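Local coordinates for DNA mismatch repair protein MutS (Thermus aquaticus, PDB 1EWQ) that recognises mismatched base pairs in DNA during mismatch repair and has a weak ATPase activity, at residues C[568-573]-C[726-731]; C[575-580]-C[707-712]; C[89-94]-C[115-120]. All coordinates share one frame; numbering follows the deposited sequence.

In the fold
Contact 3 closes first along the chain: strands 92-97 and 110-116 meet across a short connection within the range of MutS domain I, at the edge of a six-stranded mixed sheet. Contact 1 opens much later and ties strand 570-574, part of another sheet, to the edge strand 723-730 of the P-loop NTPase sheet. Contact 2 opens and closes between those two ends, pairing neighbouring strands 578-582 and 708-716 of that sheet, so its loop lies wholly within that of contact 1. The two are about 13 Å apart between centres and touch where H712 meets L729 and G731. Contact 3, about 52 Å from contact 1 centre to centre, is in series with both.

Contact 1: residues C[568-573]-C[726-731]; sequences VPNDLE and HQVLPG
The N570 carboxamide lies against V728, its CG 3.6 Å from V728 CG2, and both of its polar atoms bond to the backbone of 726-731. The amide N of V728 donates to N570 OD1 at 2.7 Å with an N-H...O angle of 168°, although it stands above the carbonyl plane of the side chain. On the other arm, N570 ND2 gives a hydrogen to H726 O at 2.9 Å, and this acceptor lies close to the amide plane of N570. Two bonds to backbone groups two residues apart fix the rotation of the carboxamide. A water held by N570 OD1 (2.7 Å) and D571 N (2.8 Å) braces the carboxamide from its own strand, and reaches V728 O only by a weak bond. An alanine here would probably leave V728 N and H726 O without these mates and open a gap beside V728 CG2.

V568 widens the contact. Its CG1, anti to the backbone N (chi1 175°), reaches Q727 NE2 at 3.4 Å, and the two side chains cross at about a right angle.

No backbone-to-backbone bond joins the segments: the strand axes approach to 6.9 Å at 33°, so the carboxamide bridges two sheets. Strand 570-574 is held by strand 551-556, through backbone bonds of N570 with G556 and L572 with I553, whereas strand 723-730 pairs with 708-716 through L729 and H712. F592 of helix 589-603, whose first turn carries the last residues of the predicted ATP-binding loop, touches both N570 and V728.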
ATOM      1  N   VAL C 568       6.860  31.850  13.414  1.00 35.58           N
ATOM      2  CA  VAL C 568       7.454  32.932  14.181  1.00 34.56           C
ATOM      3  C   VAL C 568       8.956  32.923  13.894  1.00 33.62           C
ATOM      4  O   VAL C 568       9.664  32.002  14.291  1.00 33.48           O
ATOM      5  CB  VAL C 568       7.231  32.746  15.692  1.00 35.01           C
ATOM      6  CG1 VAL C 568       7.966  33.832  16.455  1.00 34.91           C
ATOM      7  CG2 VAL C 568       5.740  32.797  16.008  1.00 35.33           C
ATOM      8  N   PRO C 569       9.456  33.949  13.189  1.00 32.66           N
ATOM      9  CA  PRO C 569      10.884  34.017  12.867  1.00 31.78           C
ATOM     10  C   PRO C 569      11.752  34.115  14.127  1.00 31.02           C
ATOM     11  O   PRO C 569      11.275  34.514  15.184  1.00 30.71           O
ATOM     12  CB  PRO C 569      10.982  35.270  11.991  1.00 32.26           C
ATOM     13  CG  PRO C 569       9.608  35.367  11.361  1.00 32.61           C
ATOM     14  CD  PRO C 569       8.723  35.057  12.555  1.00 32.45           C
ATOM     15  N   ASN C 570      13.021  33.740  14.009  1.00 30.24           N
ATOM     16  CA  ASN C 570      13.940  33.798  15.139  1.00 29.51           C
ATOM     17  C   ASN C 570      15.350  34.101  14.707  1.00 29.08           C
ATOM     18  O   ASN C 570      15.750  33.795  13.589  1.00 28.98           O
ATOM     19  CB  ASN C 570      13.924  32.487  15.923  1.00 29.40           C
ATOM     20  CG  ASN C 570      12.902  32.492  17.028  1.00 29.62           C
ATOM     21  OD1 ASN C 570      12.979  33.303  17.951  1.00 29.47           O
ATOM     22  ND2 ASN C 570      11.939  31.587  16.947  1.00 29.46           N
ATOM     23  N   ASP C 571      16.102  34.710  15.611  1.00 29.14           N
ATOM     24  CA  ASP C 571      17.482  35.057  15.331  1.00 29.26           C
ATOM     25  C   ASP C 571      18.396  33.992  15.905  1.00 29.34           C
ATOM     26  O   ASP C 571      17.964  33.116  16.658  1.00 28.88           O
ATOM     27  CB  ASP C 571      17.860  36.401  15.974  1.00 29.27           C
ATOM     28  CG  ASP C 571      16.937  37.536  15.566  1.00 29.17           C
ATOM     29  OD1 ASP C 571      16.308  37.444  14.495  1.00 28.97           O
ATOM     30  OD2 ASP C 571      16.863  38.532  16.321  1.00 29.46           O
ATOM     31  N   LEU C 572      19.665  34.096  15.542  1.00 29.46           N
ATOM     32  CA  LEU C 572      20.682  33.193  16.025  1.00 30.24           C
ATOM     33  C   LEU C 572      22.053  33.707  15.646  1.00 30.68           C
ATOM     34  O   LEU C 572      22.285  34.096  14.501  1.00 30.78           O
ATOM     35  CB  LEU C 572      20.500  31.780  15.448  1.00 29.91           C
ATOM     36  CG  LEU C 572      21.590  30.802  15.903  1.00 29.62           C
ATOM     37  CD1 LEU C 572      21.551  30.674  17.412  1.00 28.91           C
ATOM     38  CD2 LEU C 572      21.396  29.452  15.236  1.00 29.26           C
ATOM     39  N   GLU C 573      22.941  33.733  16.633  1.00 31.31           N
ATOM     40  CA  GLU C 573      24.330  34.123  16.443  1.00 32.32           C
ATOM     41  C   GLU C 573      25.136  32.980  17.027  1.00 32.59           C
ATOM     42  O   GLU C 573      24.859  32.534  18.141  1.00 32.43           O
ATOM     43  CB  GLU C 573      24.667  35.410  17.182  1.00 33.19           C
ATOM     44  CG  GLU C 573      24.239  36.655  16.464  1.00 34.49           C
ATOM     45  CD  GLU C 573      25.116  37.833  16.818  1.00 35.42           C
ATOM     46  OE1 GLU C 573      26.335  37.766  16.546  1.00 36.20           O
ATOM     47  OE2 GLU C 573      24.595  38.824  17.365  1.00 35.92           O
ATOM     48  N   HIS C 726       6.936  30.642  20.904  1.00 40.43           N
ATOM     49  CA  HIS C 726       8.006  30.159  20.050  1.00 39.63           C
ATOM     50  C   HIS C 726       9.159  31.130  19.848  1.00 39.27           C
ATOM     51  O   HIS C 726      10.037  30.885  19.023  1.00 39.09           O
ATOM     52  CB  HIS C 726       7.441  29.745  18.696  1.00 39.72           C
ATOM     53  CG  HIS C 726       6.577  28.525  18.754  1.00 39.87           C
ATOM     54  ND1 HIS C 726       6.784  27.427  17.944  1.00 39.92           N
ATOM     55  CD2 HIS C 726       5.505  28.229  19.524  1.00 39.94           C
ATOM     56  CE1 HIS C 726       5.875  26.507  18.214  1.00 39.55           C
ATOM     57  NE2 HIS C 726       5.086  26.968  19.169  1.00 39.55           N
ATOM     58  N   GLN C 727       9.164  32.234  20.589  1.00 38.77           N
ATOM     59  CA  GLN C 727      10.258  33.188  20.462  1.00 38.47           C
ATOM     60  C   GLN C 727      11.481  32.612  21.175  1.00 37.96           C
ATOM     61  O   GLN C 727      11.392  32.163  22.323  1.00 37.89           O
ATOM     62  CB  GLN C 727       9.903  34.541  21.100  1.00 38.91           C
ATOM     63  CG  GLN C 727       8.881  35.413  20.348  1.00 39.56           C
ATOM     64  CD  GLN C 727       7.452  34.887  20.430  1.00 39.73           C
ATOM     65  OE1 GLN C 727       7.048  34.304  21.434  1.00 39.81           O
ATOM     66  NE2 GLN C 727       6.679  35.109  19.373  1.00 40.19           N
ATOM     67  N   VAL C 728      12.618  32.596  20.497  1.00 37.09           N
ATOM     68  CA  VAL C 728      13.828  32.098  21.129  1.00 36.56           C
ATOM     69  C   VAL C 728      14.422  33.281  21.890  1.00 36.38           C
ATOM     70  O   VAL C 728      14.758  34.311  21.308  1.00 35.97           O
ATOM     71  CB  VAL C 728      14.820  31.543  20.092  1.00 36.41           C
ATOM     72  CG1 VAL C 728      16.155  31.240  20.750  1.00 36.37           C
ATOM     73  CG2 VAL C 728      14.246  30.279  19.477  1.00 35.90           C
ATOM     74  N   LEU C 729      14.530  33.115  23.206  1.00 36.08           N
ATOM     75  CA  LEU C 729      15.009  34.159  24.100  1.00 35.73           C
ATOM     76  C   LEU C 729      16.449  33.999  24.582  1.00 35.47           C
ATOM     77  O   LEU C 729      16.987  32.894  24.628  1.00 35.57           O
ATOM     78  CB  LEU C 729      14.082  34.229  25.321  1.00 35.80           C
ATOM     79  CG  LEU C 729      12.568  34.250  25.067  1.00 36.20           C
ATOM     80  CD1 LEU C 729      11.813  34.054  26.379  1.00 35.93           C
ATOM     81  CD2 LEU C 729      12.171  35.570  24.408  1.00 36.03           C
ATOM     82  N   PRO C 730      17.087  35.114  24.966  1.00 34.96           N
ATOM     83  CA  PRO C 730      18.466  35.061  25.448  1.00 34.68           C
ATOM     84  C   PRO C 730      18.540  34.483  26.854  1.00 34.36           C
ATOM     85  O   PRO C 730      17.569  34.539  27.604  1.00 34.21           O
ATOM     86  CB  PRO C 730      18.899  36.523  25.402  1.00 34.96           C
ATOM     87  CG  PRO C 730      17.625  37.249  25.698  1.00 34.63           C
ATOM     88  CD  PRO C 730      16.625  36.508  24.852  1.00 34.66           C
ATOM     89  N   GLY C 731      19.698  33.926  27.196  1.00 34.24           N
ATOM     90  CA  GLY C 731      19.897  33.357  28.516  1.00 33.74           C
ATOM     91  C   GLY C 731      19.175  32.045  28.731  1.00 33.77           C
ATOM     92  O   GLY C 731      18.416  31.603  27.869  1.00 33.34           O
TER
HETATM   93  O   HOH W   1      14.766  35.372  17.985  1.00 35.90           O

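Contact 2: residues C[575-580]-C[707-712]; sequences AHELVL and RLKNLH
The carbonyl O of L578 accepts the backbone N-H of K709 at 2.8 Å, with an N-H...O angle of 170°, and also meets L708 CA in a CA-H...O contact. K709 O plays the same double part, taking the amide of L580 at 2.8 Å and a CA-H...O contact from V579. Bonds from L578 N to R707 O and from L711 N to L580 O complete the ladder.

These four bonds set L578, V579 and L580 in parallel register with L708, K709 and N710. This is the central part of the P-loop NTPase sheet: strand 578-582 runs into the predicted ATP-binding loop, and its other edge bonds to T691 and F693 of strand 690-694.

On one face, L578 and L708 lie side by side, with L578 CD1 3.9 Å from L708 CG. L580 joins them, its CD1 equally 3.9 Å from L708 CD1. On the opposite face, V579 CG1 meets L711 CD1 at 3.8 Å.

On the face of V579, too, E577 OE1 forms a long salt bridge to K709 NZ at 3.5 Å. The K709 chain, bent at chi3, brings CE and NZ up to the E577 carboxylate, and the two side chains cross obliquely; the ammonium also bonds E573 O, a partner that ties it to strand 570-574. R707 CD rests 3.4 Å from H576 O, while its NH2 bonds H685 O.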
ATOM      1  N   ALA C 575      29.358  31.123  16.820  1.00 33.16           N
ATOM      2  CA  ALA C 575      30.726  31.157  16.320  1.00 32.59           C
ATOM      3  C   ALA C 575      31.523  30.062  17.004  1.00 32.04           C
ATOM      4  O   ALA C 575      32.212  30.318  17.988  1.00 32.00           O
ATOM      5  CB  ALA C 575      31.350  32.519  16.604  1.00 32.58           C
ATOM      6  N   HIS C 576      31.420  28.842  16.483  1.00 31.58           N
ATOM      7  CA  HIS C 576      32.129  27.705  17.066  1.00 30.95           C
ATOM      8  C   HIS C 576      31.768  27.651  18.540  1.00 30.52           C
ATOM      9  O   HIS C 576      32.624  27.429  19.384  1.00 30.76           O
ATOM     10  CB  HIS C 576      33.646  27.881  16.915  1.00 30.29           C
ATOM     11  CG  HIS C 576      34.113  27.947  15.494  1.00 29.95           C
ATOM     12  ND1 HIS C 576      34.288  26.823  14.712  1.00 29.46           N
ATOM     13  CD2 HIS C 576      34.427  29.004  14.708  1.00 29.51           C
ATOM     14  CE1 HIS C 576      34.687  27.189  13.507  1.00 29.16           C
ATOM     15  NE2 HIS C 576      34.778  28.506  13.478  1.00 29.14           N
ATOM     16  N   GLU C 577      30.491  27.862  18.837  1.00 30.34           N
ATOM     17  CA  GLU C 577      29.995  27.861  20.210  1.00 30.34           C
ATOM     18  C   GLU C 577      29.086  26.677  20.562  1.00 29.83           C
ATOM     19  O   GLU C 577      28.495  26.047  19.682  1.00 29.83           O
ATOM     20  CB  GLU C 577      29.232  29.167  20.473  1.00 30.85           C
ATOM     21  CG  GLU C 577      30.115  30.410  20.481  1.00 32.05           C
ATOM     22  CD  GLU C 577      29.323  31.711  20.415  1.00 32.51           C
ATOM     23  OE1 GLU C 577      28.660  31.958  19.382  1.00 32.58           O
ATOM     24  OE2 GLU C 577      29.371  32.487  21.397  1.00 32.91           O
ATOM     25  N   LEU C 578      29.002  26.378  21.856  1.00 29.10           N
ATOM     26  CA  LEU C 578      28.140  25.320  22.373  1.00 28.73           C
ATOM     27  C   LEU C 578      26.900  26.087  22.826  1.00 28.86           C
ATOM     28  O   LEU C 578      26.920  26.751  23.864  1.00 28.58           O
ATOM     29  CB  LEU C 578      28.788  24.649  23.580  1.00 28.74           C
ATOM     30  CG  LEU C 578      28.202  23.357  24.154  1.00 28.78           C
ATOM     31  CD1 LEU C 578      28.323  23.424  25.661  1.00 28.55           C
ATOM     32  CD2 LEU C 578      26.761  23.161  23.759  1.00 28.65           C
ATOM     33  N   VAL C 579      25.830  26.010  22.043  1.00 28.76           N
ATOM     34  CA  VAL C 579      24.602  26.734  22.351  1.00 28.75           C
ATOM     35  C   VAL C 579      23.541  25.846  22.976  1.00 28.63           C
ATOM     36  O   VAL C 579      22.961  24.998  22.308  1.00 28.70           O
ATOM     37  CB  VAL C 579      24.012  27.373  21.065  1.00 28.70           C
ATOM     38  CG1 VAL C 579      22.691  28.044  21.370  1.00 28.84           C
ATOM     39  CG2 VAL C 579      24.995  28.373  20.486  1.00 29.10           C
ATOM     40  N   LEU C 580      23.279  26.042  24.259  1.00 28.75           N
ATOM     41  CA  LEU C 580      22.272  25.241  24.939  1.00 28.85           C
ATOM     42  C   LEU C 580      20.956  25.984  24.863  1.00 29.14           C
ATOM     43  O   LEU C 580      20.920  27.207  25.044  1.00 28.85           O
ATOM     44  CB  LEU C 580      22.643  25.035  26.404  1.00 29.10           C
ATOM     45  CG  LEU C 580      23.947  24.298  26.700  1.00 29.47           C
ATOM     46  CD1 LEU C 580      24.266  24.461  28.169  1.00 29.64           C
ATOM     47  CD2 LEU C 580      23.817  22.817  26.328  1.00 29.25           C
ATOM     48  N   ARG C 707      33.038  29.021  25.659  1.00 31.34           N
ATOM     49  CA  ARG C 707      32.236  29.212  24.462  1.00 30.85           C
ATOM     50  C   ARG C 707      30.825  28.642  24.606  1.00 30.73           C
ATOM     51  O   ARG C 707      30.157  28.356  23.613  1.00 30.39           O
ATOM     52  CB  ARG C 707      32.943  28.596  23.254  1.00 30.69           C
ATOM     53  CG  ARG C 707      34.268  29.263  22.890  1.00 30.89           C
ATOM     54  CD  ARG C 707      34.906  28.582  21.679  1.00 31.69           C
ATOM     55  NE  ARG C 707      35.232  27.173  21.934  1.00 32.25           N
ATOM     56  CZ  ARG C 707      36.325  26.756  22.569  1.00 32.75           C
ATOM     57  NH1 ARG C 707      37.227  27.630  23.019  1.00 33.26           N
ATOM     58  NH2 ARG C 707      36.516  25.459  22.767  1.00 32.70           N
ATOM     59  N   LEU C 708      30.374  28.479  25.847  1.00 30.78           N
ATOM     60  CA  LEU C 708      29.033  27.975  26.090  1.00 30.95           C
ATOM     61  C   LEU C 708      28.085  29.163  26.115  1.00 31.24           C
ATOM     62  O   LEU C 708      28.325  30.142  26.823  1.00 31.63           O
ATOM     63  CB  LEU C 708      28.963  27.223  27.425  1.00 31.05           C
ATOM     64  CG  LEU C 708      27.632  26.571  27.839  1.00 31.72           C
ATOM     65  CD1 LEU C 708      27.859  25.631  29.026  1.00 31.95           C
ATOM     66  CD2 LEU C 708      26.625  27.634  28.221  1.00 31.72           C
ATOM     67  N   LYS C 709      27.018  29.084  25.327  1.00 31.35           N
ATOM     68  CA  LYS C 709      26.027  30.148  25.280  1.00 31.60           C
ATOM     69  C   LYS C 709      24.638  29.602  25.618  1.00 31.21           C
ATOM     70  O   LYS C 709      24.269  28.503  25.202  1.00 31.35           O
ATOM     71  CB  LYS C 709      25.994  30.807  23.897  1.00 32.05           C
ATOM     72  CG  LYS C 709      24.989  31.936  23.811  1.00 33.47           C
ATOM     73  CD  LYS C 709      24.793  32.446  22.378  1.00 34.62           C
ATOM     74  CE  LYS C 709      26.018  33.179  21.859  1.00 35.34           C
ATOM     75  NZ  LYS C 709      25.777  33.677  20.485  1.00 35.46           N
ATOM     76  N   ASN C 710      23.871  30.380  26.371  1.00 30.48           N
ATOM     77  CA  ASN C 710      22.532  29.982  26.755  1.00 29.84           C
ATOM     78  C   ASN C 710      21.417  30.732  26.028  1.00 29.59           C
ATOM     79  O   ASN C 710      21.471  31.947  25.844  1.00 29.40           O
ATOM     80  CB  ASN C 710      22.350  30.142  28.270  1.00 29.41           C
ATOM     81  CG  ASN C 710      22.917  28.971  29.049  1.00 29.15           C
ATOM     82  OD1 ASN C 710      22.493  27.829  28.862  1.00 29.22           O
ATOM     83  ND2 ASN C 710      23.878  29.245  29.924  1.00 28.22           N
ATOM     84  N   LEU C 711      20.421  29.963  25.600  1.00 29.25           N
ATOM     85  CA  LEU C 711      19.226  30.453  24.937  1.00 29.06           C
ATOM     86  C   LEU C 711      18.095  29.604  25.523  1.00 29.08           C
ATOM     87  O   LEU C 711      18.347  28.581  26.161  1.00 28.39           O
ATOM     88  CB  LEU C 711      19.290  30.249  23.416  1.00 28.81           C
ATOM     89  CG  LEU C 711      20.235  31.109  22.576  1.00 28.98           C
ATOM     90  CD1 LEU C 711      20.024  30.783  21.101  1.00 29.17           C
ATOM     91  CD2 LEU C 711      19.961  32.589  22.821  1.00 28.87           C
ATOM     92  N   HIS C 712      16.854  30.029  25.321  1.00 29.61           N
ATOM     93  CA  HIS C 712      15.724  29.279  25.839  1.00 30.34           C
ATOM     94  C   HIS C 712      14.414  29.766  25.263  1.00 31.07           C
ATOM     95  O   HIS C 712      14.341  30.819  24.621  1.00 31.17           O
ATOM     96  CB  HIS C 712      15.652  29.377  27.378  1.00 30.24           C
ATOM     97  CG  HIS C 712      15.138  30.695  27.886  1.00 30.11           C
ATOM     98  ND1 HIS C 712      15.864  31.864  27.807  1.00 30.17           N
ATOM     99  CD2 HIS C 712      13.959  31.028  28.466  1.00 29.92           C
ATOM    100  CE1 HIS C 712      15.156  32.859  28.313  1.00 29.81           C
ATOM    101  NE2 HIS C 712      13.995  32.377  28.717  1.00 29.80           N
TER

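Contact 3: residues C[89-94]-C[115-120]; sequences GFRLAV and LLTPGT
L92 and L116 face each other as an antiparallel hydrogen-bonded pair. L116 N donates to L92 O at 2.6 Å, in the plane of that carbonyl, and L92 N returns a bond to L116 O at 2.9 Å with an N-H...O angle of 167°. L115 CA adds a CA-H...O contact to L92 O, which therefore receives two neighbouring groups of the same strand.

The side chains of the pair meet first at their bases, CB of L92 4.0 Å from CB of L116. Both place CG anti to the carbonyl carbon, beside the backbone N (chi1 -45° and -62°), and the two chains cross at a slant, with CD1 of L92 4.0 Å from CD1 of L116. V94 CG2 makes a looser approach to L116 CG. On the other face is the non-hydrogen-bonded pair A93 and L115: L115 CD2 leans over the small residue, 3.6 Å from A93 CA and 3.7 Å from A93 CB.

Past the paired residues, R91 CD touches T117 CG2 at 4.1 Å. The arginine is positioned by partners beyond the strands, NE bonding S203 OG and NH1 bonding D29 O, while T117 OG1 bonds E177 OE1, an acceptor shared with G119 N.

Helix 78-87 covers the leucine face, through A82 and L85 on L92 and F78 on L116. G89 closes that same helix with a Schellman motif and leads into strand 92-97, which bonds on its other side to strand 31-36 through L31 and L33. The pairing is thus an antiparallel edge of the mixed, helix-covered sheet of MutS domain I.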
ATOM      1  N   GLY C  89       7.542  -6.008  -7.781  1.00 44.10           N
ATOM      2  CA  GLY C  89       8.786  -6.676  -7.434  1.00 43.12           C
ATOM      3  C   GLY C  89       9.325  -7.677  -8.442  1.00 42.66           C
ATOM      4  O   GLY C  89      10.246  -8.430  -8.126  1.00 42.32           O
ATOM      5  N   PHE C  90       8.766  -7.698  -9.650  1.00 42.08           N
ATOM      6  CA  PHE C  90       9.226  -8.619 -10.690  1.00 41.56           C
ATOM      7  C   PHE C  90      10.363  -8.031 -11.521  1.00 41.26           C
ATOM      8  O   PHE C  90      10.519  -6.815 -11.611  1.00 41.23           O
ATOM      9  CB  PHE C  90       8.112  -8.944 -11.695  1.00 41.73           C
ATOM     10  CG  PHE C  90       6.970  -9.749 -11.142  1.00 41.85           C
ATOM     11  CD1 PHE C  90       5.886  -9.122 -10.537  1.00 41.78           C
ATOM     12  CD2 PHE C  90       6.958 -11.135 -11.269  1.00 41.80           C
ATOM     13  CE1 PHE C  90       4.807  -9.866 -10.071  1.00 41.83           C
ATOM     14  CE2 PHE C  90       5.883 -11.888 -10.803  1.00 41.60           C
ATOM     15  CZ  PHE C  90       4.808 -11.257 -10.206  1.00 41.69           C
ATOM     16  N   ARG C  91      11.152  -8.912 -12.127  1.00 41.02           N
ATOM     17  CA  ARG C  91      12.208  -8.514 -13.056  1.00 40.85           C
ATOM     18  C   ARG C  91      11.640  -9.106 -14.348  1.00 40.24           C
ATOM     19  O   ARG C  91      11.052 -10.179 -14.313  1.00 40.18           O
ATOM     20  CB  ARG C  91      13.549  -9.185 -12.746  1.00 41.33           C
ATOM     21  CG  ARG C  91      14.296  -8.671 -11.518  1.00 42.27           C
ATOM     22  CD  ARG C  91      15.743  -9.155 -11.567  1.00 42.46           C
ATOM     23  NE  ARG C  91      16.433  -9.079 -10.286  1.00 43.01           N
ATOM     24  CZ  ARG C  91      16.197  -9.887  -9.256  1.00 43.32           C
ATOM     25  NH1 ARG C  91      15.283 -10.845  -9.355  1.00 43.19           N
ATOM     26  NH2 ARG C  91      16.880  -9.745  -8.127  1.00 43.13           N
ATOM     27  N   LEU C  92      11.800  -8.437 -15.483  1.00 39.83           N
ATOM     28  CA  LEU C  92      11.231  -8.972 -16.714  1.00 39.18           C
ATOM     29  C   LEU C  92      12.209  -9.236 -17.853  1.00 39.28           C
ATOM     30  O   LEU C  92      13.013  -8.379 -18.214  1.00 39.43           O
ATOM     31  CB  LEU C  92      10.139  -8.034 -17.227  1.00 38.53           C
ATOM     32  CG  LEU C  92       9.134  -7.513 -16.200  1.00 37.92           C
ATOM     33  CD1 LEU C  92       8.272  -6.442 -16.843  1.00 37.21           C
ATOM     34  CD2 LEU C  92       8.301  -8.658 -15.669  1.00 37.48           C
ATOM     35  N   ALA C  93      12.126 -10.434 -18.416  1.00 39.19           N
ATOM     36  CA  ALA C  93      12.954 -10.813 -19.555  1.00 39.16           C
ATOM     37  C   ALA C  93      11.993 -10.793 -20.739  1.00 39.21           C
ATOM     38  O   ALA C  93      11.032 -11.560 -20.780  1.00 39.16           O
ATOM     39  CB  ALA C  93      13.532 -12.205 -19.361  1.00 38.93           C
ATOM     40  N   VAL C  94      12.246  -9.896 -21.684  1.00 39.37           N
ATOM     41  CA  VAL C  94      11.391  -9.740 -22.852  1.00 39.71           C
ATOM     42  C   VAL C  94      11.913 -10.506 -24.053  1.00 40.39           C
ATOM     43  O   VAL C  94      12.981 -10.204 -24.584  1.00 40.21           O
ATOM     44  CB  VAL C  94      11.252  -8.249 -23.231  1.00 39.37           C
ATOM     45  CG1 VAL C  94      10.490  -8.099 -24.541  1.00 39.19           C
ATOM     46  CG2 VAL C  94      10.528  -7.512 -22.119  1.00 39.24           C
ATOM     47  N   LEU C 115      16.049  -6.824 -20.780  1.00 36.55           N
ATOM     48  CA  LEU C 115      15.600  -7.152 -19.449  1.00 35.42           C
ATOM     49  C   LEU C 115      15.084  -5.859 -18.839  1.00 34.61           C
ATOM     50  O   LEU C 115      15.618  -4.782 -19.118  1.00 34.92           O
ATOM     51  CB  LEU C 115      16.768  -7.690 -18.622  1.00 35.58           C
ATOM     52  CG  LEU C 115      17.496  -8.906 -19.211  1.00 35.80           C
ATOM     53  CD1 LEU C 115      18.623  -9.329 -18.276  1.00 35.97           C
ATOM     54  CD2 LEU C 115      16.517 -10.053 -19.402  1.00 35.41           C
ATOM     55  N   LEU C 116      14.033  -5.952 -18.037  1.00 33.43           N
ATOM     56  CA  LEU C 116      13.486  -4.770 -17.383  1.00 32.37           C
ATOM     57  C   LEU C 116      13.619  -4.942 -15.886  1.00 31.24           C
ATOM     58  O   LEU C 116      12.944  -5.772 -15.289  1.00 31.17           O
ATOM     59  CB  LEU C 116      12.017  -4.557 -17.746  1.00 32.44           C
ATOM     60  CG  LEU C 116      11.684  -4.305 -19.219  1.00 32.77           C
ATOM     61  CD1 LEU C 116      10.208  -3.957 -19.347  1.00 33.40           C
ATOM     62  CD2 LEU C 116      12.521  -3.176 -19.761  1.00 32.98           C
ATOM     63  N   THR C 117      14.520  -4.171 -15.292  1.00 30.17           N
ATOM     64  CA  THR C 117      14.742  -4.224 -13.862  1.00 29.49           C
ATOM     65  C   THR C 117      14.671  -2.787 -13.365  1.00 28.81           C
ATOM     66  O   THR C 117      15.034  -1.864 -14.072  1.00 28.87           O
ATOM     67  CB  THR C 117      16.099  -4.878 -13.529  1.00 28.99           C
ATOM     68  OG1 THR C 117      17.171  -3.982 -13.838  1.00 28.27           O
ATOM     69  CG2 THR C 117      16.257  -6.169 -14.338  1.00 28.79           C
ATOM     70  N   PRO C 118      14.206  -2.587 -12.135  1.00 28.57           N
ATOM     71  CA  PRO C 118      14.075  -1.244 -11.562  1.00 28.88           C
ATOM     72  C   PRO C 118      15.223  -0.272 -11.806  1.00 28.74           C
ATOM     73  O   PRO C 118      14.986   0.882 -12.159  1.00 29.03           O
ATOM     74  CB  PRO C 118      13.815  -1.522 -10.079  1.00 28.69           C
ATOM     75  CG  PRO C 118      14.494  -2.836  -9.852  1.00 29.13           C
ATOM     76  CD  PRO C 118      14.137  -3.620 -11.088  1.00 28.66           C
ATOM     77  N   GLY C 119      16.459  -0.733 -11.653  1.00 28.34           N
ATOM     78  CA  GLY C 119      17.591   0.157 -11.850  1.00 28.49           C
ATOM     79  C   GLY C 119      18.213   0.254 -13.237  1.00 28.56           C
ATOM     80  O   GLY C 119      19.278   0.842 -13.381  1.00 28.33           O
ATOM     81  N   THR C 120      17.568  -0.293 -14.262  1.00 28.55           N
ATOM     82  CA  THR C 120      18.134  -0.234 -15.609  1.00 28.32           C
ATOM     83  C   THR C 120      17.089   0.147 -16.654  1.00 28.35           C
ATOM     84  O   THR C 120      17.271  -0.098 -17.843  1.00 28.55           O
ATOM     85  CB  THR C 120      18.737  -1.600 -16.012  1.00 28.29           C
ATOM     86  OG1 THR C 120      17.692  -2.576 -16.083  1.00 27.51           O
ATOM     87  CG2 THR C 120      19.784  -2.053 -14.990  1.00 28.21           C
TER